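Side-chain contacts in Pex protein (Anabaena sp. PCC 7120, PDB 2DQL), which is a circadian clock-associated protein of the PadR-like family and probably binds DNA through a winged helix-turn-helix domain: residues R53-D56 with T57-Y60; I42-L45 with E46-P50. One frame throughout, in Å; residues are numbered along the deposited sequence.

Contact 1: R53-D56 with T57-Y60; sequences RLSD and TVLY
With chi1 at 76°, the hydroxyl of S55 sits between its own backbone N and carbonyl carbon and faces the start of helix 56-68. There S55 OG accepts a nearly straight hydrogen bond of 2.9 Å from V58 N. S55 is the N-cap residue, and this is its capping bond. The same S55 OG lies 3.2 Å from V58 CG2. The carbonyl of S55 is used as well: S55 O takes L59 N at 2.9 Å. L54, one residue before the cap, has CG opposite its backbone N (chi1 175°), and its two methyls fork over the first turn. L54 CD1 lies 3.8 Å from V58 CG1, while CD2 of L54 meets CD1 of L59 at 4.1 Å. The L54-L59 pair brackets the N-cap as a hydrophobic staple. With an alanine here in place of L54 both methyls are gone, which would probably open a gap beside V58 and L59 and undo the staple. On the outer side, D56 OD2 comes in plane to the edge of the Y60 ring, 3.5 Å from Y60 CE2, with carboxylate and ring planes 64° apart. The D56 carboxylate, on the first turn, is probably favoured by the helix dipole. On the buried side, L54 rests on A23 of helix 20-31, and L59 packs on L41 and I42 of helix 38-48. R53 pairs through its backbone with T16 and L18, tying strand 52-53 to strand 16-17.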
loop_
_atom_site.group_PDB
_atom_site.type_symbol
_atom_site.label_atom_id
_atom_site.label_comp_id
_atom_site.label_asym_id
_atom_site.label_seq_id
_atom_site.Cartn_x
_atom_site.Cartn_y
_atom_site.Cartn_z
ATOM N N ARG A 53 6.385 5.722 -6.367
ATOM C CA ARG A 53 7.730 5.330 -5.977
ATOM C C ARG A 53 7.907 3.835 -6.184
ATOM O O ARG A 53 6.940 3.074 -6.209
ATOM C CB ARG A 53 7.984 5.660 -4.502
ATOM C CG ARG A 53 7.975 7.141 -4.169
ATOM C CD ARG A 53 9.219 7.847 -4.677
ATOM N NE ARG A 53 9.257 9.247 -4.253
ATOM C CZ ARG A 53 8.479 10.208 -4.744
ATOM N NH1 ARG A 53 7.591 9.939 -5.691
ATOM N NH2 ARG A 53 8.585 11.444 -4.277
ATOM N N LEU A 54 9.157 3.416 -6.336
ATOM C CA LEU A 54 9.466 2.004 -6.499
ATOM C C LEU A 54 10.578 1.690 -5.514
ATOM O O LEU A 54 11.662 2.270 -5.594
ATOM C CB LEU A 54 9.935 1.699 -7.927
ATOM C CG LEU A 54 10.396 0.254 -8.164
ATOM C CD1 LEU A 54 9.290 -0.735 -7.812
ATOM C CD2 LEU A 54 10.811 0.093 -9.624
ATOM N N SER A 55 10.300 0.789 -4.579
ATOM C CA SER A 55 11.285 0.413 -3.576
ATOM C C SER A 55 12.299 -0.542 -4.175
ATOM O O SER A 55 12.038 -1.213 -5.174
ATOM C CB SER A 55 10.614 -0.270 -2.379
ATOM O OG SER A 55 10.241 -1.600 -2.691
ATOM N N ASP A 56 13.461 -0.599 -3.545
ATOM C CA ASP A 56 14.520 -1.477 -3.988
ATOM C C ASP A 56 14.041 -2.926 -3.872
ATOM O O ASP A 56 14.328 -3.757 -4.732
ATOM C CB ASP A 56 15.754 -1.229 -3.118
ATOM C CG ASP A 56 16.964 -1.968 -3.603
ATOM O OD1 ASP A 56 17.404 -2.895 -2.894
ATOM O OD2 ASP A 56 17.470 -1.622 -4.693
ATOM N N THR A 57 13.285 -3.219 -2.815
ATOM C CA THR A 57 12.765 -4.566 -2.585
ATOM C C THR A 57 11.766 -5.006 -3.658
ATOM O O THR A 57 11.833 -6.127 -4.150
ATOM C CB THR A 57 12.100 -4.670 -1.183
ATOM O OG1 THR A 57 13.108 -4.531 -0.174
ATOM C CG2 THR A 57 11.403 -6.015 -1.006
ATOM N N VAL A 58 10.836 -4.132 -4.026
ATOM C CA VAL A 58 9.871 -4.503 -5.051
ATOM C C VAL A 58 10.557 -4.564 -6.417
ATOM O O VAL A 58 10.235 -5.418 -7.236
ATOM C CB VAL A 58 8.684 -3.517 -5.095
ATOM C CG1 VAL A 58 7.754 -3.866 -6.259
ATOM C CG2 VAL A 58 7.919 -3.591 -3.771
ATOM N N LEU A 59 11.503 -3.660 -6.656
ATOM C CA LEU A 59 12.240 -3.660 -7.921
ATOM C C LEU A 59 12.856 -5.030 -8.168
ATOM O O LEU A 59 12.659 -5.632 -9.224
ATOM C CB LEU A 59 13.363 -2.611 -7.900
ATOM C CG LEU A 59 14.435 -2.751 -8.996
ATOM C CD1 LEU A 59 13.785 -2.602 -10.371
ATOM C CD2 LEU A 59 15.529 -1.705 -8.798
ATOM N N TYR A 60 13.569 -5.551 -7.180
ATOM C CA TYR A 60 14.266 -6.810 -7.411
ATOM C C TYR A 60 13.323 -7.996 -7.245
ATOM O O TYR A 60 13.612 -9.090 -7.803
ATOM C CB TYR A 60 15.635 -6.789 -6.728
ATOM C CG TYR A 60 16.638 -5.870 -7.391
ATOM C CD1 TYR A 60 17.294 -6.250 -8.555
ATOM C CD2 TYR A 60 16.927 -4.624 -6.853
ATOM C CE1 TYR A 60 18.208 -5.413 -9.164
ATOM C CE2 TYR A 60 17.841 -3.781 -7.457
ATOM C CZ TYR A 60 18.479 -4.180 -8.610
ATOM O OH TYR A 60 19.390 -3.344 -9.213
#

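Contact 2: I42-L45 with E46-P50; sequences IQQL and ETEHP
The amide of Q44 reaches one helical turn along to the carboxylate of E48, and NE2 of Q44 gives a hydrogen bond of 2.8 Å to OE2 of E48. The bond is bent at the hydrogen. The acceptor is met nearly along its C-O axis but lies somewhat off the amide plane of Q44. Q44 CG lies anti to its backbone N (chi1 -170°), whereas E48 CG lies anti to its carbonyl carbon (chi1 -75°). These starts, with both chains extended beyond CG, bring them side by side, pointing the same way, with their end planes 20° apart. The fit is close: Q44 CG is 3.0 Å from E48 OE2. One residue earlier, Q43 O is gripped twice by T47. T47 N donates to Q43 O at 3.0 Å. T47 OG1 donates to Q43 O at 3.1 Å, from above the carbonyl plane. This bond back to the preceding turn settles the rotation of the hydroxyl. Helix 38-48 is probably the first helix of the helix-turn-helix in the winged-helix fold of PadR-like proteins, and this is its C-terminal end. H49 is the first residue to leave helical geometry, yet H49 N still bonds L45 O at 2.8 Å. Earlier in the helix, the bond from E46 N to I42 O is weak. The side chain of L45 is buried, and its CD1 lies at the edge of the H49 ring, 4.3 Å from H49 CD2. Further out, L45 packs on Y26 of helix 20-31 and W106 of helix 96-112. Q44 lies on Y26 and V30, and H49 touches I110.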
loop_
_atom_site.group_PDB
_atom_site.type_symbol
_atom_site.label_atom_id
_atom_site.label_comp_id
_atom_site.label_asym_id
_atom_site.label_seq_id
_atom_site.Cartn_x
_atom_site.Cartn_y
_atom_site.Cartn_z
ATOM N N ILE A 42 14.139 3.032 -10.960
ATOM C CA ILE A 42 13.577 3.674 -9.778
ATOM C C ILE A 42 13.483 5.181 -9.955
ATOM O O ILE A 42 12.424 5.770 -9.741
ATOM C CB ILE A 42 14.419 3.368 -8.518
ATOM C CG1 ILE A 42 14.307 1.880 -8.178
ATOM C CG2 ILE A 42 13.939 4.229 -7.339
ATOM C CD1 ILE A 42 15.182 1.437 -7.015
ATOM N N GLN A 43 14.583 5.802 -10.366
ATOM C CA GLN A 43 14.602 7.248 -10.544
ATOM C C GLN A 43 13.641 7.735 -11.626
ATOM O O GLN A 43 12.944 8.733 -11.441
ATOM C CB GLN A 43 16.023 7.723 -10.866
ATOM C CG GLN A 43 16.173 9.234 -10.839
ATOM C CD GLN A 43 15.730 9.833 -9.513
ATOM O OE1 GLN A 43 16.232 9.460 -8.449
ATOM N NE2 GLN A 43 14.783 10.764 -9.570
ATOM N N GLN A 44 13.600 7.026 -12.750
ATOM C CA GLN A 44 12.733 7.401 -13.858
ATOM C C GLN A 44 11.259 7.413 -13.464
ATOM O O GLN A 44 10.486 8.231 -13.958
ATOM C CB GLN A 44 12.942 6.446 -15.037
ATOM C CG GLN A 44 12.270 6.900 -16.323
ATOM C CD GLN A 44 12.603 6.008 -17.507
ATOM O OE1 GLN A 44 13.763 5.668 -17.733
ATOM N NE2 GLN A 44 11.587 5.642 -18.277
ATOM N N LEU A 45 10.870 6.500 -12.581
ATOM C CA LEU A 45 9.480 6.431 -12.146
ATOM C C LEU A 45 9.093 7.708 -11.411
ATOM O O LEU A 45 8.060 8.313 -11.705
ATOM C CB LEU A 45 9.264 5.227 -11.225
ATOM C CG LEU A 45 7.854 5.095 -10.636
ATOM C CD1 LEU A 45 6.835 4.919 -11.755
ATOM C CD2 LEU A 45 7.809 3.916 -9.682
ATOM N N GLU A 46 9.933 8.115 -10.464
ATOM C CA GLU A 46 9.684 9.318 -9.673
ATOM C C GLU A 46 9.670 10.570 -10.543
ATOM O O GLU A 46 8.868 11.477 -10.323
ATOM C CB GLU A 46 10.747 9.468 -8.578
ATOM C CG GLU A 46 10.440 10.571 -7.567
ATOM C CD GLU A 46 11.519 10.724 -6.508
ATOM O OE1 GLU A 46 11.978 9.696 -5.970
ATOM O OE2 GLU A 46 11.902 11.876 -6.207
ATOM N N THR A 47 10.556 10.617 -11.532
ATOM C CA THR A 47 10.636 11.771 -12.420
ATOM C C THR A 47 9.413 11.887 -13.326
ATOM O O THR A 47 8.888 12.981 -13.528
ATOM C CB THR A 47 11.909 11.712 -13.294
ATOM O OG1 THR A 47 13.066 11.699 -12.447
ATOM C CG2 THR A 47 11.980 12.927 -14.216
ATOM N N GLU A 48 8.954 10.762 -13.864
ATOM C CA GLU A 48 7.792 10.767 -14.749
ATOM C C GLU A 48 6.468 10.833 -14.001
ATOM O O GLU A 48 5.499 11.409 -14.493
ATOM C CB GLU A 48 7.791 9.524 -15.643
ATOM C CG GLU A 48 8.794 9.562 -16.781
ATOM C CD GLU A 48 8.730 8.316 -17.648
ATOM O OE1 GLU A 48 7.618 7.941 -18.082
ATOM O OE2 GLU A 48 9.794 7.715 -17.899
ATOM N N HIS A 49 6.424 10.233 -12.817
ATOM C CA HIS A 49 5.206 10.215 -12.015
ATOM C C HIS A 49 5.540 10.507 -10.556
ATOM O O HIS A 49 5.652 9.593 -9.740
ATOM C CB HIS A 49 4.532 8.849 -12.144
ATOM C CG HIS A 49 4.218 8.468 -13.557
ATOM N ND1 HIS A 49 3.233 9.091 -14.295
ATOM C CD2 HIS A 49 4.793 7.566 -14.386
ATOM C CE1 HIS A 49 3.217 8.589 -15.516
ATOM N NE2 HIS A 49 4.155 7.662 -15.598
ATOM N N PRO A 50 5.698 11.796 -10.217
ATOM C CA PRO A 50 6.025 12.289 -8.874
ATOM C C PRO A 50 5.205 11.709 -7.719
ATOM O O PRO A 50 5.645 11.748 -6.570
ATOM C CB PRO A 50 5.833 13.798 -9.009
ATOM C CG PRO A 50 6.225 14.051 -10.421
ATOM C CD PRO A 50 5.533 12.924 -11.152
#

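Overall arrangement
The two contacts follow one another along the chain. Contact 2 ends helix 38-48 and contact 1 begins helix 56-68, probably the recognition helix of the helix-turn-helix. Their centres are 12 Å apart, but their residues touch directly. L45 CD2 of contact 2 packs 3.5 Å from L54 CB of contact 1, and I42 CG2 lies 3.5 Å from L54 O. On the polar side, R53 NE and E46 OE1 form a weak salt bridge of 3.2 Å. R53 NH1 also hydrogen-bonds P50 O, so the arginine spans the turn. Apolar and polar links thus both join the end of one helix to the start of the next.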